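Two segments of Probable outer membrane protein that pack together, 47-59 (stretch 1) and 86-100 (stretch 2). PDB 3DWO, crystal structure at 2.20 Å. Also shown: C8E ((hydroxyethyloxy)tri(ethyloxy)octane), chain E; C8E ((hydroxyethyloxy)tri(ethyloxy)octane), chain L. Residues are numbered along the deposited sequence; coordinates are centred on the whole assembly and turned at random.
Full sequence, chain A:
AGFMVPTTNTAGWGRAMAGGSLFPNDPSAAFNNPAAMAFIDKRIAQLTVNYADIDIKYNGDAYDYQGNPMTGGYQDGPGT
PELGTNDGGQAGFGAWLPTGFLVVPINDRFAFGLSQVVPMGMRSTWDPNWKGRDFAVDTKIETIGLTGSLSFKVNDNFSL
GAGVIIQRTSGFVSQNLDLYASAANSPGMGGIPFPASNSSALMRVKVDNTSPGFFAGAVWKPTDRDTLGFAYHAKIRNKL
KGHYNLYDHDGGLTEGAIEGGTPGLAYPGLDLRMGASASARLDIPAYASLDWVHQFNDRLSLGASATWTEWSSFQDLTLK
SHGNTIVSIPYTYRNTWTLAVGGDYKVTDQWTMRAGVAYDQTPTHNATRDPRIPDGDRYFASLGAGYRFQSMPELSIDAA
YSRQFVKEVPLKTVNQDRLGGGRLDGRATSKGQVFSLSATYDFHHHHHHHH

Stretch 1, residues 47-59: LTVNYADIDIKYN
Stretch 2, residues 86-100: NDGGQAGFGAWLPTG

What fills the apolar centre of this contact? On the face that carries Ala52, Ile54, Phe93 and Leu97, Ile54 (chi1 -50°, chi2 -57°) lies over one face of the Phe93 ring, its CB 4.1 Å from the ring centroid and its CG1 3.5 Å from Phe93 CZ. Phe93 reaches this position with chi1 at 57° (p) and chi2 at -81°. Ala52 CB meets Leu97 CD1 at 4.4 Å, and the detergent C8E of chain E covers the same face, its C8 3.4 Å from Ala52 CB and its C6 3.5 Å from Leu97 CD2.

How is the other face built? Tyr51 (chi1 t, chi2 -94°) turns its ring edge toward the face of Trp96 (chi1 m, chi2 92°); the Tyr51 ring and the six-membered ring of Trp96 have centroids 4.8 Å apart and planes at 64°. Val49, with chi1 at 52° (p), adds CG2 at 3.6 Å from Trp96 CE3. The Tyr51 hydroxyl extends over Gly94, with OH 3.2 Å from Gly94 CA; an ideal CB on Gly94 would clash with that oxygen, at 1.9 Å.

What backbone frame sets these pairings? Strands 47-59 and 93-100 run antiparallel, their directions 160° apart and their axes approaching to 4.6 Å. Hydrogen-bonded pairs are Thr48 with Thr99, Asn50 with Leu97, Ala52 with Ala95 and Ile54 with Phe93; non-hydrogen-bonded pairs alternate with them, from Leu47 with Gly100 to Asp53 with Gly94. Typical bonds are Ala52 N to Ala95 O, 2.9 Å, and Leu97 N to Asn50 O, 2.9 Å. Extended angles persist throughout, as in Ala52 (phi/psi -103/126) and Ala95 (-147/153).

How does the contact continue where the regular pairing stops? Ala91 turns at phi/psi -95/3, yet its N donates to Ile56 O at 3.0 Å. Gln90 (chi1 t, chi2 p, chi3 -128°) takes over a backbone role: its OE1 accepts from Ile56 N at 2.9 Å and from Gly92 N at 2.7 Å. Gly92 sits close enough that an ideal CB would lie 2.0 Å from Ile54 O, a clash.

What forms the polar edge? Gln90 NE2 lies 2.7 Å from Asp55 OD1, but the angle is too poor for a hydrogen bond. Beyond it, water 3 accepts from Tyr58 N at 3.0 Å and lies 2.7 Å from Asp87 O, bridging strand and loop. Within the loop, Asp87 OD2 accepts from Gly89 N at 2.8 Å, and Asn86 OD1 from Gly88 N at 2.7 Å.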

# COMPACT_ATOMS: atom_id res chain seq x y z
N LEU A 47 -16.16 -13.13 7.47
CA LEU A 47 -15.86 -12.59 6.16
C LEU A 47 -16.13 -11.09 6.14
O LEU A 47 -17.18 -10.64 6.58
CB LEU A 47 -16.71 -13.26 5.08
CG LEU A 47 -16.60 -12.57 3.71
CD1 LEU A 47 -15.16 -12.62 3.21
CD2 LEU A 47 -17.53 -13.24 2.72
N THR A 48 -15.16 -10.34 5.64
CA THR A 48 -15.28 -8.89 5.56
C THR A 48 -15.10 -8.44 4.12
O THR A 48 -14.28 -9.00 3.38
CB THR A 48 -14.21 -8.19 6.43
OG1 THR A 48 -14.48 -8.43 7.82
CG2 THR A 48 -14.22 -6.68 6.17
N VAL A 49 -15.87 -7.44 3.72
CA VAL A 49 -15.77 -6.89 2.38
C VAL A 49 -15.80 -5.37 2.49
O VAL A 49 -16.78 -4.78 2.94
CB VAL A 49 -16.91 -7.38 1.49
CG1 VAL A 49 -18.24 -7.13 2.16
CG2 VAL A 49 -16.84 -6.67 0.15
N ASN A 50 -14.70 -4.74 2.09
CA ASN A 50 -14.59 -3.28 2.14
C ASN A 50 -14.56 -2.71 0.75
O ASN A 50 -14.16 -3.37 -0.21
CB ASN A 50 -13.27 -2.85 2.80
CG ASN A 50 -13.02 -3.52 4.12
OD1 ASN A 50 -13.72 -3.27 5.10
ND2 ASN A 50 -12.01 -4.39 4.16
N TYR A 51 -14.97 -1.45 0.64
CA TYR A 51 -14.91 -0.75 -0.62
C TYR A 51 -14.20 0.55 -0.29
O TYR A 51 -14.70 1.36 0.50
CB TYR A 51 -16.29 -0.47 -1.21
CG TYR A 51 -16.18 0.18 -2.56
CD1 TYR A 51 -16.23 1.57 -2.69
CD2 TYR A 51 -15.99 -0.59 -3.70
CE1 TYR A 51 -16.07 2.18 -3.94
CE2 TYR A 51 -15.83 0.01 -4.95
CZ TYR A 51 -15.87 1.39 -5.07
OH TYR A 51 -15.72 1.97 -6.31
N ALA A 52 -13.03 0.73 -0.88
CA ALA A 52 -12.24 1.93 -0.64
C ALA A 52 -12.35 2.88 -1.80
O ALA A 52 -12.11 2.51 -2.95
CB ALA A 52 -10.80 1.56 -0.40
N ASP A 53 -12.74 4.11 -1.49
CA ASP A 53 -12.90 5.16 -2.47
C ASP A 53 -11.80 6.18 -2.21
O ASP A 53 -11.83 6.87 -1.19
CB ASP A 53 -14.28 5.80 -2.34
CG ASP A 53 -14.46 6.97 -3.26
OD1 ASP A 53 -14.03 6.88 -4.43
OD2 ASP A 53 -15.03 7.99 -2.81
N ILE A 54 -10.84 6.25 -3.12
CA ILE A 54 -9.70 7.14 -2.99
C ILE A 54 -9.67 8.20 -4.08
O ILE A 54 -9.74 7.89 -5.27
CB ILE A 54 -8.38 6.35 -3.01
CG1 ILE A 54 -8.44 5.18 -2.02
CG2 ILE A 54 -7.21 7.26 -2.68
CD1 ILE A 54 -8.75 5.58 -0.59
N ASP A 55 -9.54 9.45 -3.66
CA ASP A 55 -9.50 10.59 -4.57
C ASP A 55 -8.09 11.14 -4.61
O ASP A 55 -7.51 11.43 -3.56
CB ASP A 55 -10.45 11.67 -4.07
CG ASP A 55 -10.82 12.66 -5.14
OD1 ASP A 55 -11.70 12.34 -5.97
OD2 ASP A 55 -10.23 13.76 -5.16
N ILE A 56 -7.53 11.29 -5.81
CA ILE A 56 -6.17 11.82 -5.95
C ILE A 56 -6.09 12.86 -7.06
O ILE A 56 -6.55 12.62 -8.18
CB ILE A 56 -5.16 10.70 -6.32
CG1 ILE A 56 -5.19 9.58 -5.29
CG2 ILE A 56 -3.76 11.29 -6.43
CD1 ILE A 56 -4.43 8.33 -5.72
N LYS A 57 -5.51 14.01 -6.74
CA LYS A 57 -5.37 15.09 -7.72
C LYS A 57 -4.06 15.86 -7.57
O LYS A 57 -3.45 15.89 -6.50
CB LYS A 57 -6.53 16.08 -7.59
CG LYS A 57 -7.88 15.54 -8.02
CD LYS A 57 -8.92 16.64 -7.86
CE LYS A 57 -10.34 16.12 -8.08
NZ LYS A 57 -11.34 17.19 -7.76
N TYR A 58 -3.64 16.49 -8.66
CA TYR A 58 -2.43 17.27 -8.70
C TYR A 58 -2.76 18.67 -9.17
O TYR A 58 -3.63 18.86 -10.02
CB TYR A 58 -1.42 16.65 -9.66
CG TYR A 58 -0.12 17.42 -9.82
CD1 TYR A 58 0.08 18.30 -10.89
CD2 TYR A 58 0.91 17.26 -8.90
CE1 TYR A 58 1.30 18.98 -11.05
CE2 TYR A 58 2.13 17.94 -9.05
CZ TYR A 58 2.32 18.80 -10.12
OH TYR A 58 3.53 19.45 -10.25
N ASN A 59 -2.07 19.65 -8.61
CA ASN A 59 -2.25 21.03 -9.00
C ASN A 59 -0.82 21.59 -8.98
O ASN A 59 -0.17 21.57 -7.95
CB ASN A 59 -3.13 21.77 -7.98
CG ASN A 59 -3.84 22.96 -8.59
OD1 ASN A 59 -4.85 22.81 -9.30
ND2 ASN A 59 -3.33 24.15 -8.33
N ASN A 86 -2.13 18.43 -19.66
CA ASN A 86 -3.14 18.69 -18.64
C ASN A 86 -2.61 18.36 -17.24
O ASN A 86 -1.47 17.93 -17.08
CB ASN A 86 -4.37 17.83 -18.94
CG ASN A 86 -4.06 16.34 -18.95
OD1 ASN A 86 -3.75 15.77 -17.91
ND2 ASN A 86 -4.12 15.72 -20.12
N ASP A 87 -3.47 18.55 -16.24
CA ASP A 87 -3.10 18.31 -14.84
C ASP A 87 -3.17 16.87 -14.34
O ASP A 87 -3.02 16.62 -13.15
CB ASP A 87 -3.96 19.19 -13.93
CG ASP A 87 -5.43 18.76 -13.90
OD1 ASP A 87 -6.22 19.44 -13.21
OD2 ASP A 87 -5.79 17.75 -14.55
N GLY A 88 -3.42 15.93 -15.24
CA GLY A 88 -3.49 14.54 -14.82
C GLY A 88 -4.89 14.03 -14.56
O GLY A 88 -5.12 12.83 -14.61
N GLY A 89 -5.82 14.94 -14.27
CA GLY A 89 -7.19 14.53 -14.00
C GLY A 89 -7.31 13.84 -12.66
O GLY A 89 -6.43 13.98 -11.79
N GLN A 90 -8.39 13.09 -12.48
CA GLN A 90 -8.63 12.34 -11.24
C GLN A 90 -7.89 10.99 -11.35
O GLN A 90 -8.27 10.12 -12.14
CB GLN A 90 -10.14 12.13 -11.08
CG GLN A 90 -10.54 11.10 -10.03
CD GLN A 90 -10.03 11.45 -8.66
OE1 GLN A 90 -9.38 10.64 -8.00
NE2 GLN A 90 -10.31 12.67 -8.21
N ALA A 91 -6.83 10.83 -10.56
CA ALA A 91 -6.02 9.62 -10.60
C ALA A 91 -6.41 8.57 -9.56
O ALA A 91 -5.76 7.52 -9.46
CB ALA A 91 -4.54 10.00 -10.42
N GLY A 92 -7.47 8.85 -8.81
CA GLY A 92 -7.94 7.93 -7.79
C GLY A 92 -8.65 6.70 -8.32
O GLY A 92 -8.72 6.48 -9.53
N PHE A 93 -9.21 5.91 -7.40
CA PHE A 93 -9.91 4.69 -7.76
C PHE A 93 -10.93 4.28 -6.71
O PHE A 93 -11.10 4.93 -5.68
CB PHE A 93 -8.91 3.54 -7.88
CG PHE A 93 -8.11 3.32 -6.61
CD1 PHE A 93 -7.00 4.11 -6.32
CD2 PHE A 93 -8.51 2.36 -5.68
CE1 PHE A 93 -6.30 3.95 -5.12
CE2 PHE A 93 -7.82 2.20 -4.48
CZ PHE A 93 -6.71 2.99 -4.20
N GLY A 94 -11.60 3.18 -7.01
CA GLY A 94 -12.58 2.58 -6.12
C GLY A 94 -12.18 1.12 -6.21
O GLY A 94 -11.94 0.62 -7.31
N ALA A 95 -12.07 0.43 -5.08
CA ALA A 95 -11.68 -0.97 -5.10
C ALA A 95 -12.33 -1.80 -4.00
O ALA A 95 -12.68 -1.28 -2.94
CB ALA A 95 -10.17 -1.09 -5.01
N TRP A 96 -12.49 -3.09 -4.26
CA TRP A 96 -13.06 -3.99 -3.28
C TRP A 96 -11.92 -4.73 -2.60
O TRP A 96 -10.97 -5.13 -3.26
CB TRP A 96 -13.99 -5.01 -3.95
CG TRP A 96 -15.21 -4.40 -4.55
CD1 TRP A 96 -15.37 -3.97 -5.83
CD2 TRP A 96 -16.43 -4.10 -3.87
NE1 TRP A 96 -16.61 -3.41 -5.99
CE2 TRP A 96 -17.28 -3.48 -4.80
CE3 TRP A 96 -16.88 -4.29 -2.55
CZ2 TRP A 96 -18.57 -3.04 -4.46
CZ3 TRP A 96 -18.16 -3.86 -2.21
CH2 TRP A 96 -18.99 -3.24 -3.17
N LEU A 97 -12.01 -4.91 -1.29
CA LEU A 97 -10.98 -5.61 -0.54
C LEU A 97 -11.60 -6.59 0.44
O LEU A 97 -12.11 -6.20 1.49
CB LEU A 97 -10.08 -4.65 0.22
CG LEU A 97 -9.06 -3.87 -0.60
CD1 LEU A 97 -9.73 -2.67 -1.25
CD2 LEU A 97 -7.94 -3.42 0.33
N PRO A 98 -11.54 -7.89 0.10
CA PRO A 98 -12.08 -8.95 0.94
C PRO A 98 -11.07 -9.32 2.01
O PRO A 98 -9.88 -9.09 1.86
CB PRO A 98 -12.29 -10.08 -0.06
CG PRO A 98 -11.06 -9.94 -0.92
CD PRO A 98 -10.99 -8.43 -1.15
N THR A 99 -11.57 -9.91 3.09
CA THR A 99 -10.72 -10.34 4.19
C THR A 99 -11.46 -11.47 4.91
O THR A 99 -12.66 -11.37 5.16
CB THR A 99 -10.42 -9.19 5.15
OG1 THR A 99 -9.55 -8.24 4.51
CG2 THR A 99 -9.75 -9.70 6.41
N GLY A 100 -10.74 -12.54 5.21
CA GLY A 100 -11.35 -13.67 5.89
C GLY A 100 -10.56 -14.16 7.08
O GLY A 100 -9.33 -14.21 7.04
C1 C8E E . -6.29 -2.86 -6.11
C2 C8E E . -5.83 -1.62 -5.51
C3 C8E E . -5.38 -1.76 -4.12
C4 C8E E . -6.49 -1.36 -3.27
C5 C8E E . -5.96 -0.48 -2.20
C6 C8E E . -6.90 -0.44 -1.10
C7 C8E E . -6.32 0.64 -0.32
C8 C8E E . -7.41 1.51 0.13
O9 C8E E . -7.40 2.41 1.22
C10 C8E E . -7.17 1.92 2.53
C11 C8E E . -7.22 3.14 3.39
O12 C8E E . -6.25 4.12 2.96
C13 C8E E . -6.44 5.46 3.49
C14 C8E E . -6.06 6.80 2.78
O15 C8E E . -6.35 7.29 1.45
C16 C8E E . -5.33 6.90 0.51
C17 C8E E . -4.17 7.91 0.37
O18 C8E E . -3.99 8.74 -0.79
C19 C8E E . -3.16 8.12 -1.80
C20 C8E E . -1.74 8.65 -2.20
O21 C8E E . -0.58 7.94 -1.74
C1 C8E L . -8.73 -18.44 4.57
C2 C8E L . -9.87 -18.55 5.46
C3 C8E L . -10.84 -17.46 5.36
C4 C8E L . -11.93 -17.76 6.26
C5 C8E L . -13.20 -17.72 5.50
C6 C8E L . -14.33 -17.81 6.41
O HOH W 1 -13.09 -10.67 8.43
O HOH W 2 -9.84 -5.76 5.72
O HOH W 3 -4.93 16.10 -11.32